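Ice-binding protein (Flavobacteriaceae bacterium, PDB 5UYT) binds ice as a multi-domain antifreeze protein built on right-handed beta-helices, probably restraining the growth of ice crystals. Local coordinates at residues Leu6-Phe12 and Thr57-Asp63; Phe15-Val21 and Leu186-Ile192; Ser115-Phe121 and Ala141-Phe147. One frame throughout, in Å; residues are numbered along the deposited sequence.

Interaction 1 of 3, residues Leu6-Phe12 and Thr57-Asp63; sequences LGAAANF and TSAAAAD
Shallow alanine surfaces fit together here: a short 3-10 turn, residues 8-11, lies against the flank of the alpha helix that runs through Thr57-Asp63. The closest backbone approach is Ala9 to Ala60, with CA atoms 4.2 Å apart, while Gly7 and Asp63 come to 5.4 Å. Backbones this close suit small side chains such as the alanine methyl. Ala8 points toward the helix, and its CB rests 3.9 Å from Ala59 CB in the shallow hollow beside Ala59 and Ala60, while Ala9 CB meets Ala60 CB at 4.5 Å. Phe12, where the turn gives way to strand 12-16, brings its ring (chi1 m) against the helix, placing CE2 3.5 Å from Ala60 CB and CZ 4.2 Å from Thr57 CG2. Ala60 is thus the bump received between Ala9 and Phe12. Thr57 (chi1 p) offers its methyl, while its OG1 is engaged by Asn36 and Asn54. At the other end Asp63 (chi1 m) reaches across: its CB lies 3.2 Å from Leu6 O, and its OD2 accepts a hydrogen bond from Ala8 N at 2.7 Å. Gly7 is suited to this hollow because a CB there would collide with Asp63 OD2, and because its phi of 48° with psi of -122° favours glycine. Packing of a helix against the solenoid in this way is characteristic of ice-binding domains of this family, and here the pre-strand loop is drawn in too. Chemically, one carboxylate-to-amide bond fixes the start of the turn, whereas most of the rest is close packing of small apolar groups.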
# COMPACT_ATOMS: atom_id res chain seq x y z
N LEU A 6 -11.28 18.82 -3.74
CA LEU A 6 -11.30 17.92 -4.89
C LEU A 6 -12.50 16.97 -4.90
O LEU A 6 -12.70 16.24 -5.88
CB LEU A 6 -10.01 17.10 -4.92
CG LEU A 6 -8.71 17.78 -5.32
CD1 LEU A 6 -7.59 16.74 -5.21
CD2 LEU A 6 -8.77 18.37 -6.73
N GLY A 7 -13.26 16.94 -3.80
CA GLY A 7 -14.36 15.99 -3.63
C GLY A 7 -13.94 14.57 -3.96
O GLY A 7 -13.00 14.05 -3.36
N ALA A 8 -14.63 13.96 -4.92
CA ALA A 8 -14.41 12.54 -5.26
C ALA A 8 -13.10 12.32 -6.03
O ALA A 8 -12.53 11.22 -6.01
CB ALA A 8 -15.59 11.99 -6.03
N ALA A 9 -12.64 13.34 -6.74
CA ALA A 9 -11.34 13.26 -7.40
C ALA A 9 -10.22 12.95 -6.40
O ALA A 9 -9.19 12.36 -6.79
CB ALA A 9 -11.04 14.54 -8.16
N ALA A 10 -10.40 13.35 -5.14
CA ALA A 10 -9.40 13.04 -4.08
C ALA A 10 -9.05 11.55 -3.95
O ALA A 10 -7.96 11.20 -3.48
CB ALA A 10 -9.85 13.59 -2.73
N ASN A 11 -9.98 10.66 -4.33
CA ASN A 11 -9.77 9.20 -4.23
C ASN A 11 -8.67 8.69 -5.15
O ASN A 11 -8.14 7.60 -4.95
CB ASN A 11 -11.07 8.45 -4.54
CG ASN A 11 -12.16 8.72 -3.52
OD1 ASN A 11 -11.93 8.67 -2.31
ND2 ASN A 11 -13.34 9.02 -3.99
N PHE A 12 -8.31 9.50 -6.14
CA PHE A 12 -7.45 9.07 -7.23
C PHE A 12 -6.01 9.52 -7.09
O PHE A 12 -5.75 10.62 -6.62
CB PHE A 12 -8.02 9.59 -8.57
CG PHE A 12 -9.25 8.87 -9.00
CD1 PHE A 12 -9.17 7.83 -9.93
CD2 PHE A 12 -10.49 9.22 -8.48
CE1 PHE A 12 -10.31 7.15 -10.33
CE2 PHE A 12 -11.64 8.54 -8.87
CZ PHE A 12 -11.55 7.50 -9.80
N THR A 57 -15.91 7.26 -11.44
CA THR A 57 -15.23 8.15 -12.40
C THR A 57 -16.13 9.31 -12.82
O THR A 57 -15.64 10.40 -13.14
CB THR A 57 -14.70 7.41 -13.65
OG1 THR A 57 -15.78 6.82 -14.38
CG2 THR A 57 -13.68 6.32 -13.26
N SER A 58 -17.44 9.07 -12.82
CA SER A 58 -18.41 10.11 -13.17
C SER A 58 -18.39 11.18 -12.08
O SER A 58 -18.37 12.38 -12.39
CB SER A 58 -19.81 9.50 -13.32
OG SER A 58 -20.74 10.49 -13.72
N ALA A 59 -18.41 10.74 -10.82
CA ALA A 59 -18.29 11.62 -9.65
C ALA A 59 -16.97 12.41 -9.62
O ALA A 59 -16.98 13.63 -9.38
CB ALA A 59 -18.49 10.82 -8.36
N ALA A 60 -15.85 11.72 -9.88
CA ALA A 60 -14.52 12.36 -9.96
C ALA A 60 -14.49 13.42 -11.07
O ALA A 60 -13.96 14.53 -10.87
CB ALA A 60 -13.43 11.31 -10.16
N ALA A 61 -15.06 13.09 -12.23
CA ALA A 61 -15.11 14.04 -13.35
C ALA A 61 -15.81 15.35 -12.95
O ALA A 61 -15.31 16.44 -13.26
CB ALA A 61 -15.79 13.41 -14.56
N ALA A 62 -16.95 15.23 -12.26
CA ALA A 62 -17.72 16.40 -11.86
C ALA A 62 -16.98 17.22 -10.81
O ALA A 62 -16.94 18.45 -10.91
CB ALA A 62 -19.11 16.02 -11.37
N ASP A 63 -16.38 16.54 -9.83
CA ASP A 63 -15.66 17.23 -8.76
C ASP A 63 -14.33 17.82 -9.23
O ASP A 63 -13.89 18.84 -8.68
CB ASP A 63 -15.48 16.32 -7.54
CG ASP A 63 -16.81 16.00 -6.86
OD1 ASP A 63 -17.82 16.67 -7.20
OD2 ASP A 63 -16.86 15.07 -6.03

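Interaction 2 of 3, residues Phe15-Val21 and Leu186-Ile192; sequences FTTAGAV and LSTTGAI
This is a parallel beta pairing between two rungs of the right-handed beta-helix, continued around the corner where both segments turn. Extended backbone pairs Phe15 with Leu186 (CA atoms 4.9 Å apart) and Thr16 with Ser187 (4.6 Å); past the bend, Val21 pairs with Ile192 (4.7 Å). Ser187 N donates to Phe15 O (2.9 Å) and Thr17 N to Ser187 O (3.0 Å). Within the corner Gly190 N donates to Ala18 O (2.7 Å); Ile192 N to Ala20 O (2.8 Å) then leads back into the ladder at Val21-Ile192. Gly19 and Gly190 both have phi above 140°, angles that jam a CB against the preceding carbonyl, so glycine suits each corner. Thr16 (chi1 t) locks the bend: its OG1 accepts from Ala18 N at 3.2 Å, an ST turn, and donates to Gly190 O at 2.7 Å. Val21 CG2 packs against Ile192 CB at 4.2 Å, and Phe15 CB against Leu186 CD2 at 3.9 Å, so that apolar residues of neighbouring coils lie one above another. Strand 12-16 is itself sandwiched between strands 180-187 and 32-35, so rungs distant in sequence become neighbours. Phe15 and Leu186 face helix 55-73, whereas Val21 packs on Val33 and Thr35 of strand 32-35.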
# COMPACT_ATOMS: atom_id res chain seq x y z
N PHE A 15 -6.13 10.27 -12.78
CA PHE A 15 -7.49 10.32 -13.28
C PHE A 15 -7.64 11.27 -14.46
O PHE A 15 -7.13 12.40 -14.42
CB PHE A 15 -8.49 10.73 -12.18
CG PHE A 15 -9.89 10.93 -12.72
CD1 PHE A 15 -10.71 9.83 -12.95
CD2 PHE A 15 -10.36 12.20 -13.02
CE1 PHE A 15 -11.98 10.00 -13.48
CE2 PHE A 15 -11.64 12.39 -13.55
CZ PHE A 15 -12.45 11.28 -13.78
N THR A 16 -8.34 10.81 -15.48
CA THR A 16 -8.79 11.71 -16.55
C THR A 16 -10.29 11.59 -16.79
O THR A 16 -10.87 10.50 -16.73
CB THR A 16 -8.00 11.54 -17.88
OG1 THR A 16 -8.49 12.51 -18.82
CG2 THR A 16 -8.16 10.14 -18.50
N THR A 17 -10.91 12.73 -17.02
CA THR A 17 -12.31 12.79 -17.37
C THR A 17 -12.55 12.15 -18.75
O THR A 17 -13.62 11.58 -19.01
CB THR A 17 -12.78 14.26 -17.29
OG1 THR A 17 -12.80 14.62 -15.91
CG2 THR A 17 -14.17 14.49 -17.93
N ALA A 18 -11.55 12.21 -19.63
CA ALA A 18 -11.69 11.63 -20.96
C ALA A 18 -10.33 11.34 -21.57
O ALA A 18 -9.53 12.25 -21.78
CB ALA A 18 -12.51 12.55 -21.86
N GLY A 19 -10.07 10.07 -21.84
CA GLY A 19 -8.85 9.67 -22.53
C GLY A 19 -8.27 8.39 -21.99
O GLY A 19 -8.75 7.85 -21.00
N ALA A 20 -7.24 7.90 -22.66
CA ALA A 20 -6.57 6.67 -22.24
C ALA A 20 -5.63 6.91 -21.07
O ALA A 20 -5.04 7.99 -20.95
CB ALA A 20 -5.80 6.06 -23.40
N VAL A 21 -5.52 5.92 -20.20
CA VAL A 21 -4.57 5.93 -19.09
C VAL A 21 -3.71 4.67 -19.23
O VAL A 21 -4.23 3.54 -19.20
CB VAL A 21 -5.32 5.96 -17.74
CG1 VAL A 21 -4.34 5.86 -16.57
CG2 VAL A 21 -6.17 7.21 -17.64
N LEU A 186 -4.26 14.71 -12.60
CA LEU A 186 -5.68 14.84 -12.91
C LEU A 186 -5.84 15.66 -14.19
O LEU A 186 -5.32 16.78 -14.25
CB LEU A 186 -6.40 15.56 -11.77
CG LEU A 186 -6.20 15.03 -10.33
CD1 LEU A 186 -6.80 16.03 -9.34
CD2 LEU A 186 -6.83 13.65 -10.17
N SER A 187 -6.56 15.12 -15.17
CA SER A 187 -6.89 15.87 -16.40
C SER A 187 -8.40 16.04 -16.58
O SER A 187 -9.17 15.08 -16.42
CB SER A 187 -6.31 15.19 -17.64
OG SER A 187 -6.77 15.84 -18.85
N THR A 188 -8.83 17.24 -16.98
CA THR A 188 -10.24 17.53 -17.28
C THR A 188 -10.68 16.99 -18.64
O THR A 188 -11.87 16.98 -18.93
CB THR A 188 -10.54 19.04 -17.25
OG1 THR A 188 -9.69 19.69 -18.19
CG2 THR A 188 -10.28 19.62 -15.87
N THR A 189 -9.71 16.63 -19.47
CA THR A 189 -9.82 15.67 -20.60
C THR A 189 -8.45 15.68 -21.28
O THR A 189 -7.85 16.76 -21.46
CB THR A 189 -11.02 15.82 -21.66
OG1 THR A 189 -10.54 16.14 -22.97
CG2 THR A 189 -12.14 16.74 -21.25
N GLY A 190 -7.97 14.49 -21.61
CA GLY A 190 -6.63 14.26 -22.15
C GLY A 190 -6.06 12.95 -21.62
O GLY A 190 -6.41 12.52 -20.51
N ALA A 191 -5.16 12.33 -22.38
CA ALA A 191 -4.56 11.04 -21.97
C ALA A 191 -3.60 11.19 -20.79
O ALA A 191 -3.06 12.28 -20.54
CB ALA A 191 -3.85 10.39 -23.15
N ILE A 192 -3.39 10.11 -20.03
CA ILE A 192 -2.35 10.08 -19.01
C ILE A 192 -1.41 8.93 -19.35
O ILE A 192 -1.85 7.79 -19.49
CB ILE A 192 -2.93 9.91 -17.58
CG1 ILE A 192 -3.82 11.12 -17.24
CG2 ILE A 192 -1.80 9.71 -16.56
CD1 ILE A 192 -4.66 10.98 -15.98

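Interaction 3 of 3, residues Ser115-Phe121 and Ala141-Phe147; sequences SNSVFIF and ALACNVF
Ala141 lies beside the ring of Phe119, its CB 3.8 Å from Phe119 CE2; a methyl suffices beside so large a ring. Leu142 follows (chi1 m, chi2 t) and extends CD1 to 3.4 Å from Ser115 O, while its N donates to water 2 (2.8 Å), which in turn donates to Ser117 O (2.7 Å). Residues 143-145 form a 3-10 turn; Ala143 and Cys144 make no contact across, and Cys144 is tied to Cys205 by a disulfide. Asn145 (chi1 m), at the end of the turn, points toward the other segment, and its amide suits a polar gap: ND2 donates to water 2 (3.3 Å) and to water 1 (2.9 Å), the latter also bound to Asn116 OD1 (3.0 Å). Asn145 O accepts from Phe119 N at 2.9 Å and opens a parallel beta ladder, two successive rungs of the right-handed beta-helix stacked in register. Val146 pairs with Phe119 (CA atoms 4.8 Å apart); its CG2 lies 4.0 Å from Phe119 CD2 and its CG1 4.4 Å from Phe121 CE2, these apolar groups sharing the face that packs on Leu109 of strand 106-110. Phe147 pairs with Ile120, Phe147 CA lying 4.8 Å from Ile120 CA. Its N donates to Phe119 O and its O accepts from Phe121 N, both at 2.9 Å. The Phe147 ring (chi1 m) turns to the other face, with CD2 4.1 Å from Ile120 CG1, and there both residues meet Leu71 of helix 55-73.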
# COMPACT_ATOMS: atom_id res chain seq x y z
N SER A 115 0.97 24.75 8.63
CA SER A 115 0.62 23.60 7.78
C SER A 115 -0.59 23.88 6.89
O SER A 115 -0.84 23.14 5.93
CB SER A 115 0.42 22.32 8.60
OG SER A 115 -0.60 22.51 9.55
N ASN A 116 -1.32 24.96 7.20
CA ASN A 116 -2.43 25.40 6.34
C ASN A 116 -2.04 26.24 5.12
O ASN A 116 -2.92 26.63 4.35
CB ASN A 116 -3.51 26.13 7.17
CG ASN A 116 -4.14 25.22 8.21
OD1 ASN A 116 -4.47 24.06 7.92
ND2 ASN A 116 -4.26 25.71 9.43
N SER A 117 -0.73 26.48 4.92
CA SER A 117 -0.24 27.24 3.77
C SER A 117 -0.62 26.56 2.47
O SER A 117 -0.38 25.37 2.30
CB SER A 117 1.29 27.37 3.78
OG SER A 117 1.73 28.17 4.84
N VAL A 118 -1.21 27.33 1.57
CA VAL A 118 -1.68 26.85 0.28
C VAL A 118 -0.81 27.46 -0.84
O VAL A 118 -0.54 28.67 -0.85
CB VAL A 118 -3.15 27.28 0.06
CG1 VAL A 118 -3.62 26.94 -1.34
CG2 VAL A 118 -4.06 26.63 1.10
N PHE A 119 -0.39 26.62 -1.78
CA PHE A 119 0.45 27.03 -2.90
C PHE A 119 -0.32 26.69 -4.18
O PHE A 119 -0.55 25.53 -4.45
CB PHE A 119 1.78 26.25 -2.86
CG PHE A 119 2.55 26.41 -1.57
CD1 PHE A 119 3.63 27.29 -1.50
CD2 PHE A 119 2.21 25.66 -0.43
CE1 PHE A 119 4.34 27.45 -0.31
CE2 PHE A 119 2.93 25.81 0.76
CZ PHE A 119 4.00 26.70 0.82
N ILE A 120 -0.77 27.70 -4.92
CA ILE A 120 -1.49 27.46 -6.19
C ILE A 120 -0.68 28.10 -7.33
O ILE A 120 -0.29 29.27 -7.26
CB ILE A 120 -2.94 28.04 -6.16
CG1 ILE A 120 -3.83 27.29 -5.15
CG2 ILE A 120 -3.57 28.05 -7.56
CD1 ILE A 120 -5.11 28.03 -4.78
N PHE A 121 -0.41 27.30 -8.36
CA PHE A 121 0.31 27.78 -9.53
C PHE A 121 -0.63 27.81 -10.72
O PHE A 121 -1.20 26.78 -11.10
CB PHE A 121 1.52 26.90 -9.80
CG PHE A 121 2.52 26.95 -8.68
CD1 PHE A 121 3.51 27.93 -8.67
CD2 PHE A 121 2.48 26.02 -7.64
CE1 PHE A 121 4.44 27.98 -7.64
CE2 PHE A 121 3.40 26.07 -6.60
CZ PHE A 121 4.38 27.06 -6.60
N ALA A 141 4.88 22.92 5.07
CA ALA A 141 4.18 22.76 3.77
C ALA A 141 3.77 21.31 3.53
O ALA A 141 4.60 20.41 3.69
CB ALA A 141 5.04 23.26 2.61
N LEU A 142 2.52 21.10 3.11
CA LEU A 142 1.95 19.77 2.86
C LEU A 142 1.62 19.63 1.38
O LEU A 142 1.08 20.57 0.78
CB LEU A 142 0.65 19.61 3.64
CG LEU A 142 0.75 19.69 5.16
CD1 LEU A 142 -0.66 19.76 5.73
CD2 LEU A 142 1.52 18.45 5.68
N ALA A 143 1.93 18.47 0.80
CA ALA A 143 1.64 18.22 -0.63
C ALA A 143 0.16 18.39 -0.97
O ALA A 143 -0.18 18.89 -2.06
CB ALA A 143 2.12 16.82 -1.04
N CYS A 144 -0.73 18.02 -0.04
CA CYS A 144 -2.16 18.10 -0.29
C CYS A 144 -2.67 19.55 -0.50
O CYS A 144 -3.74 19.74 -1.05
CB CYS A 144 -2.97 17.40 0.81
SG CYS A 144 -2.76 18.14 2.44
N ASN A 145 -1.87 20.52 -0.06
CA ASN A 145 -2.14 21.97 -0.22
C ASN A 145 -1.40 22.63 -1.40
O ASN A 145 -1.41 23.87 -1.55
CB ASN A 145 -1.80 22.69 1.08
CG ASN A 145 -2.89 22.56 2.14
OD1 ASN A 145 -4.07 22.67 1.84
ND2 ASN A 145 -2.48 22.38 3.39
N VAL A 146 -0.77 21.82 -2.24
CA VAL A 146 -0.13 22.32 -3.48
C VAL A 146 -0.96 21.95 -4.72
O VAL A 146 -1.39 20.80 -4.89
CB VAL A 146 1.31 21.78 -3.63
CG1 VAL A 146 1.92 22.27 -4.93
CG2 VAL A 146 2.15 22.17 -2.40
N PHE A 147 -1.20 22.95 -5.58
CA PHE A 147 -2.00 22.75 -6.79
C PHE A 147 -1.30 23.39 -7.98
O PHE A 147 -0.74 24.50 -7.86
CB PHE A 147 -3.37 23.43 -6.64
CG PHE A 147 -4.22 22.88 -5.51
CD1 PHE A 147 -5.22 21.95 -5.77
CD2 PHE A 147 -4.02 23.30 -4.19
CE1 PHE A 147 -6.00 21.43 -4.73
CE2 PHE A 147 -4.80 22.80 -3.15
CZ PHE A 147 -5.79 21.86 -3.42
O HOH W 1 -4.30 22.04 5.68
O HOH W 2 0.67 23.23 3.47

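How the interactions relate
Helix 55-73 is the common thread. Interaction 1 uses its 57-63 part, and the same part touches interaction 2, whose centre is 12 Å away: Phe15 CZ lies 3.4 Å from Thr57 O and 3.7 Å from Ala60 CB. Interaction 3 meets the helix further along, through Leu71, and touches neither of the others; its centre is about 19 Å from that of interaction 1 and 23 Å from that of interaction 2, with nearest atoms about 5 and 7 Å apart. Interactions 2 and 3 both reach the same parallel sheet, interaction 2 also extending round the corner into a second. In sequence, the segments of interactions 1 and 2 alternate, and interaction 3 falls between the two segments of interaction 2.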